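Local atomic coordinates of serine racemase (Enterococcus faecalis, PDB entry 4ECL), a protein that belongs to the alanine racemase family, as the cytoplasmic domain of a VanTG protein that joins a TIM-barrel domain to a mainly beta C-terminal domain. Residues S166-E169 with N170-A173; V172-T175 with N176-I179. All blocks are in the same frame, centred on the assembly; numbering follows the deposited sequence.

How the contacts relate
Running from the N terminus, the chain leaves strand 152-158 of the TIM-barrel domain, passes through a loop and enters helix 169-191, which leads on to strand 198-200. Contact 1 lies where that loop becomes the helix: it bridges the end of the loop at Ser166 to Asp171 in the first helical turn and sets the first helical bonds. Contact 2 follows directly and covers the next turns of the same helix, inside the beta-alpha-beta unit. The two overlap at Val172 and Ala173 and neither encloses the other; their centres are about 8 Å apart. Both reach the second subunit, through Asp171 in contact 1 and Phe174 in contact 2.

Contact 1: S166-E169 with N170-A173; sequences SLEE and NDVA
Ser166 lies in the TIM-barrel domain loop just before helix 169-191 and reaches Asp171 in the helix's first turn. The serine hydroxyl swings away from its own backbone N (chi1 168°) and donates to the carboxylate. OG of Ser166 lies 2.7 Å from OD2 of Asp171. It approaches on the anti side, 29° out of the carboxylate plane. The same OG accepts from the backbone N of Glu168, two residues on, at 3.3 Å, an ST turn. The hydroxyl thus closes that turn and holds the carboxylate of Asp171. Serine suits the place because it is short and can donate and accept at once. OD2 of the buried Asp171 also forms a salt bridge with NH2 of Arg267 of the second subunit, whose positive charge probably favours the ionised acid, while Tyr265 of that subunit packs against it. Glu168 is the N-cap residue and turns its carboxylate away from the helix. Its backbone O takes the N-H of Val172 at 2.9 Å, and O of Glu169 receives N of Ala173 at 3.1 Å. Val172, beta-branched and compact, presents one methyl to the incoming loop and also packs against Tyr210. Leucine provides the apolar branch that meets this methyl at an oblique angle, with CD2 of Leu167 4.0 Å from CG2 of Val172.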
ATOM      1  N   SER A 166      -1.457 -18.113 -19.940  1.00 37.48           N
ATOM      2  CA  SER A 166      -1.170 -17.753 -21.325  1.00 38.33           C
ATOM      3  C   SER A 166      -1.311 -18.933 -22.272  1.00 43.86           C
ATOM      4  O   SER A 166      -0.759 -20.010 -22.034  1.00 43.49           O
ATOM      5  CB  SER A 166       0.230 -17.153 -21.454  1.00 37.87           C
ATOM      6  OG  SER A 166       0.603 -17.073 -22.820  1.00 40.55           O
ATOM      7  N   LEU A 167      -2.051 -18.725 -23.352  1.00 45.33           N
ATOM      8  CA  LEU A 167      -2.258 -19.787 -24.322  1.00 48.10           C
ATOM      9  C   LEU A 167      -1.382 -19.599 -25.555  1.00 45.75           C
ATOM     10  O   LEU A 167      -1.691 -20.111 -26.626  1.00 49.64           O
ATOM     11  CB  LEU A 167      -3.742 -19.913 -24.683  1.00 47.92           C
ATOM     12  CG  LEU A 167      -4.603 -20.374 -23.501  1.00 44.00           C
ATOM     13  CD1 LEU A 167      -6.055 -20.495 -23.897  1.00 46.70           C
ATOM     14  CD2 LEU A 167      -4.088 -21.697 -22.932  1.00 41.22           C
ATOM     15  N   GLU A 168      -0.285 -18.862 -25.395  1.00 40.50           N
ATOM     16  CA  GLU A 168       0.698 -18.753 -26.464  1.00 48.02           C
ATOM     17  C   GLU A 168       1.522 -20.035 -26.525  1.00 46.96           C
ATOM     18  O   GLU A 168       1.727 -20.698 -25.504  1.00 38.94           O
ATOM     19  CB  GLU A 168       1.605 -17.532 -26.286  1.00 53.75           C
ATOM     20  CG  GLU A 168       0.899 -16.195 -26.514  1.00 63.23           C
ATOM     21  CD  GLU A 168       0.071 -16.156 -27.803  1.00 71.55           C
ATOM     22  OE1 GLU A 168       0.589 -16.548 -28.874  1.00 75.94           O
ATOM     23  OE2 GLU A 168      -1.107 -15.731 -27.741  1.00 70.71           O
ATOM     24  N   GLU A 169       1.971 -20.369 -27.734  1.00 49.81           N
ATOM     25  CA  GLU A 169       2.725 -21.589 -28.021  1.00 53.53           C
ATOM     26  C   GLU A 169       3.837 -21.876 -27.007  1.00 49.73           C
ATOM     27  O   GLU A 169       3.790 -22.881 -26.297  1.00 47.25           O
ATOM     28  CB  GLU A 169       3.307 -21.502 -29.434  1.00 60.57           C
ATOM     29  CG  GLU A 169       3.579 -22.840 -30.107  1.00 67.52           C
ATOM     30  CD  GLU A 169       3.864 -22.688 -31.596  1.00 74.41           C
ATOM     31  OE1 GLU A 169       4.215 -21.563 -32.023  1.00 74.98           O
ATOM     32  OE2 GLU A 169       3.725 -23.686 -32.339  1.00 77.18           O
ATOM     33  N   ASN A 170       4.822 -20.985 -26.934  1.00 50.09           N
ATOM     34  CA  ASN A 170       5.956 -21.162 -26.032  1.00 49.64           C
ATOM     35  C   ASN A 170       5.526 -21.374 -24.584  1.00 44.15           C
ATOM     36  O   ASN A 170       6.091 -22.209 -23.870  1.00 36.92           O
ATOM     37  CB  ASN A 170       6.908 -19.962 -26.112  1.00 57.14           C
ATOM     38  CG  ASN A 170       7.582 -19.832 -27.471  1.00 65.73           C
ATOM     39  OD1 ASN A 170       7.764 -20.819 -28.189  1.00 68.20           O
ATOM     40  ND2 ASN A 170       7.963 -18.607 -27.827  1.00 67.03           N
ATOM     41  N   ASP A 171       4.519 -20.613 -24.160  1.00 40.47           N
ATOM     42  CA  ASP A 171       4.057 -20.639 -22.775  1.00 38.39           C
ATOM     43  C   ASP A 171       3.377 -21.953 -22.422  1.00 35.07           C
ATOM     44  O   ASP A 171       3.607 -22.515 -21.351  1.00 33.60           O
ATOM     45  CB  ASP A 171       3.112 -19.463 -22.509  1.00 42.92           C
ATOM     46  CG  ASP A 171       3.843 -18.136 -22.448  1.00 51.35           C
ATOM     47  OD1 ASP A 171       4.965 -18.104 -21.901  1.00 59.22           O
ATOM     48  OD2 ASP A 171       3.305 -17.128 -22.950  1.00 54.93           O
ATOM     49  N   VAL A 172       2.528 -22.429 -23.326  1.00 31.25           N
ATOM     50  CA  VAL A 172       1.852 -23.699 -23.137  1.00 30.84           C
ATOM     51  C   VAL A 172       2.890 -24.817 -23.034  1.00 36.78           C
ATOM     52  O   VAL A 172       2.778 -25.712 -22.194  1.00 38.68           O
ATOM     53  CB  VAL A 172       0.829 -23.962 -24.273  1.00 31.55           C
ATOM     54  CG1 VAL A 172       0.573 -25.449 -24.458  1.00 31.37           C
ATOM     55  CG2 VAL A 172      -0.494 -23.215 -23.992  1.00 31.73           C
ATOM     56  N   ALA A 173       3.921 -24.735 -23.869  1.00 38.69           N
ATOM     57  CA  ALA A 173       4.992 -25.729 -23.878  1.00 40.70           C
ATOM     58  C   ALA A 173       5.742 -25.763 -22.540  1.00 38.36           C
ATOM     59  O   ALA A 173       6.023 -26.834 -21.996  1.00 33.57           O
ATOM     60  CB  ALA A 173       5.951 -25.442 -25.012  1.00 41.90           C
TER

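Contact 2: V172-T175 with N176-I179; sequences VAFT and NKQI
From Val172 to Ile179 the backbone is regular alpha-helix, the crossover helix of a beta-alpha-beta unit in the TIM-barrel domain. Four successive i to i+4 bonds hold the two segments together, from N of Asn176 to O of Val172 at 2.9 Å through to N of Ile179 to O of Thr175 at 3.0 Å. Phe174 and Gln178, one turn apart, cross with ring and amide planes 64° apart. The amide oxygen comes to the ring's edge near its plane, OE1 of Gln178 being 3.2 Å from CE2 of Phe174, where the weakly positive ring hydrogens suit an oxygen. Phenylalanine also supplies an aromatic ring that stacks with Tyr265 of the second subunit. Gln178 is long enough to carry its amide to the chain just after strands 120-127 and 152-158: OE1 accepts from N of Cys162, and NE2 donates to OG1 of Thr128 and backbone O of His160, fixing which way the buried amide is turned. Thr175 adds a small hydroxyl that bonds back to O of Asp171, while its CG2 sits 4.1 Å from CD1 of Ile179, whose branched chain packs on Leu213. CG of Lys177 lies between the backbone N and carbonyl carbon (chi1 62°), which lays the methylenes over the carbonyl oxygens of Ala173 and Phe174. One water donates both to OG1 of Thr175, at 2.9 Å, and to OE1 of Gln178, at 2.6 Å.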
ATOM      1  N   VAL A 172       2.528 -22.429 -23.326  1.00 31.25           N
ATOM      2  CA  VAL A 172       1.852 -23.699 -23.137  1.00 30.84           C
ATOM      3  C   VAL A 172       2.890 -24.817 -23.034  1.00 36.78           C
ATOM      4  O   VAL A 172       2.778 -25.712 -22.194  1.00 38.68           O
ATOM      5  CB  VAL A 172       0.829 -23.962 -24.273  1.00 31.55           C
ATOM      6  CG1 VAL A 172       0.573 -25.449 -24.458  1.00 31.37           C
ATOM      7  CG2 VAL A 172      -0.494 -23.215 -23.992  1.00 31.73           C
ATOM      8  N   ALA A 173       3.921 -24.735 -23.869  1.00 38.69           N
ATOM      9  CA  ALA A 173       4.992 -25.729 -23.878  1.00 40.70           C
ATOM     10  C   ALA A 173       5.742 -25.763 -22.540  1.00 38.36           C
ATOM     11  O   ALA A 173       6.023 -26.834 -21.996  1.00 33.57           O
ATOM     12  CB  ALA A 173       5.951 -25.442 -25.012  1.00 41.90           C
ATOM     13  N   PHE A 174       6.043 -24.584 -22.004  1.00 37.40           N
ATOM     14  CA  PHE A 174       6.730 -24.499 -20.726  1.00 35.69           C
ATOM     15  C   PHE A 174       5.851 -25.057 -19.616  1.00 36.54           C
ATOM     16  O   PHE A 174       6.329 -25.734 -18.715  1.00 43.18           O
ATOM     17  CB  PHE A 174       7.115 -23.053 -20.413  1.00 33.87           C
ATOM     18  CG  PHE A 174       8.086 -22.917 -19.269  1.00 36.09           C
ATOM     19  CD1 PHE A 174       9.449 -22.977 -19.493  1.00 39.35           C
ATOM     20  CD2 PHE A 174       7.635 -22.730 -17.973  1.00 38.86           C
ATOM     21  CE1 PHE A 174      10.345 -22.842 -18.450  1.00 39.90           C
ATOM     22  CE2 PHE A 174       8.527 -22.596 -16.924  1.00 41.51           C
ATOM     23  CZ  PHE A 174       9.885 -22.652 -17.163  1.00 39.29           C
ATOM     24  N   THR A 175       4.557 -24.780 -19.688  1.00 33.41           N
ATOM     25  CA  THR A 175       3.637 -25.260 -18.671  1.00 28.08           C
ATOM     26  C   THR A 175       3.540 -26.785 -18.717  1.00 28.16           C
ATOM     27  O   THR A 175       3.493 -27.459 -17.686  1.00 26.02           O
ATOM     28  CB  THR A 175       2.248 -24.644 -18.863  1.00 28.63           C
ATOM     29  OG1 THR A 175       2.383 -23.232 -19.057  1.00 28.44           O
ATOM     30  CG2 THR A 175       1.384 -24.904 -17.651  1.00 28.95           C
ATOM     31  N   ASN A 176       3.513 -27.328 -19.924  1.00 28.57           N
ATOM     32  CA  ASN A 176       3.433 -28.766 -20.070  1.00 34.42           C
ATOM     33  C   ASN A 176       4.708 -29.454 -19.586  1.00 37.46           C
ATOM     34  O   ASN A 176       4.659 -30.556 -19.027  1.00 37.81           O
ATOM     35  CB  ASN A 176       3.095 -29.144 -21.511  1.00 35.76           C
ATOM     36  CG  ASN A 176       1.630 -28.967 -21.819  1.00 38.23           C
ATOM     37  OD1 ASN A 176       0.785 -29.127 -20.942  1.00 33.59           O
ATOM     38  ND2 ASN A 176       1.317 -28.626 -23.064  1.00 43.14           N
ATOM     39  N   LYS A 177       5.852 -28.812 -19.776  1.00 37.25           N
ATOM     40  CA  LYS A 177       7.069 -29.444 -19.284  1.00 41.44           C
ATOM     41  C   LYS A 177       7.167 -29.286 -17.766  1.00 35.54           C
ATOM     42  O   LYS A 177       7.737 -30.140 -17.098  1.00 32.94           O
ATOM     43  CB  LYS A 177       8.332 -28.971 -20.020  1.00 50.76           C
ATOM     44  CG  LYS A 177       8.645 -27.494 -19.901  1.00 64.55           C
ATOM     45  CD  LYS A 177       9.900 -27.111 -20.704  1.00 74.43           C
ATOM     46  CE  LYS A 177       9.548 -26.497 -22.066  1.00 76.35           C
ATOM     47  NZ  LYS A 177      10.653 -25.655 -22.618  1.00 73.64           N
ATOM     48  N   GLN A 178       6.585 -28.219 -17.214  1.00 27.88           N
ATOM     49  CA  GLN A 178       6.553 -28.076 -15.757  1.00 28.05           C
ATOM     50  C   GLN A 178       5.754 -29.212 -15.146  1.00 29.84           C
ATOM     51  O   GLN A 178       6.152 -29.812 -14.150  1.00 32.15           O
ATOM     52  CB  GLN A 178       5.937 -26.741 -15.329  1.00 28.28           C
ATOM     53  CG  GLN A 178       6.858 -25.557 -15.490  1.00 30.43           C
ATOM     54  CD  GLN A 178       6.422 -24.375 -14.651  1.00 33.03           C
ATOM     55  OE1 GLN A 178       5.917 -23.384 -15.170  1.00 28.15           O
ATOM     56  NE2 GLN A 178       6.623 -24.475 -13.341  1.00 34.57           N
ATOM     57  N   ILE A 179       4.614 -29.496 -15.754  1.00 29.21           N
ATOM     58  CA  ILE A 179       3.745 -30.571 -15.296  1.00 25.91           C
ATOM     59  C   ILE A 179       4.420 -31.936 -15.463  1.00 28.19           C
ATOM     60  O   ILE A 179       4.403 -32.773 -14.548  1.00 26.91           O
ATOM     61  CB  ILE A 179       2.414 -30.513 -16.047  1.00 25.35           C
ATOM     62  CG1 ILE A 179       1.719 -29.172 -15.731  1.00 22.21           C
ATOM     63  CG2 ILE A 179       1.545 -31.721 -15.709  1.00 21.37           C
ATOM     64  CD1 ILE A 179       0.612 -28.823 -16.691  1.00 27.34           C
TER
HETATM   65  O   HOH W   1       4.018 -22.473 -16.752  1.00 30.69           O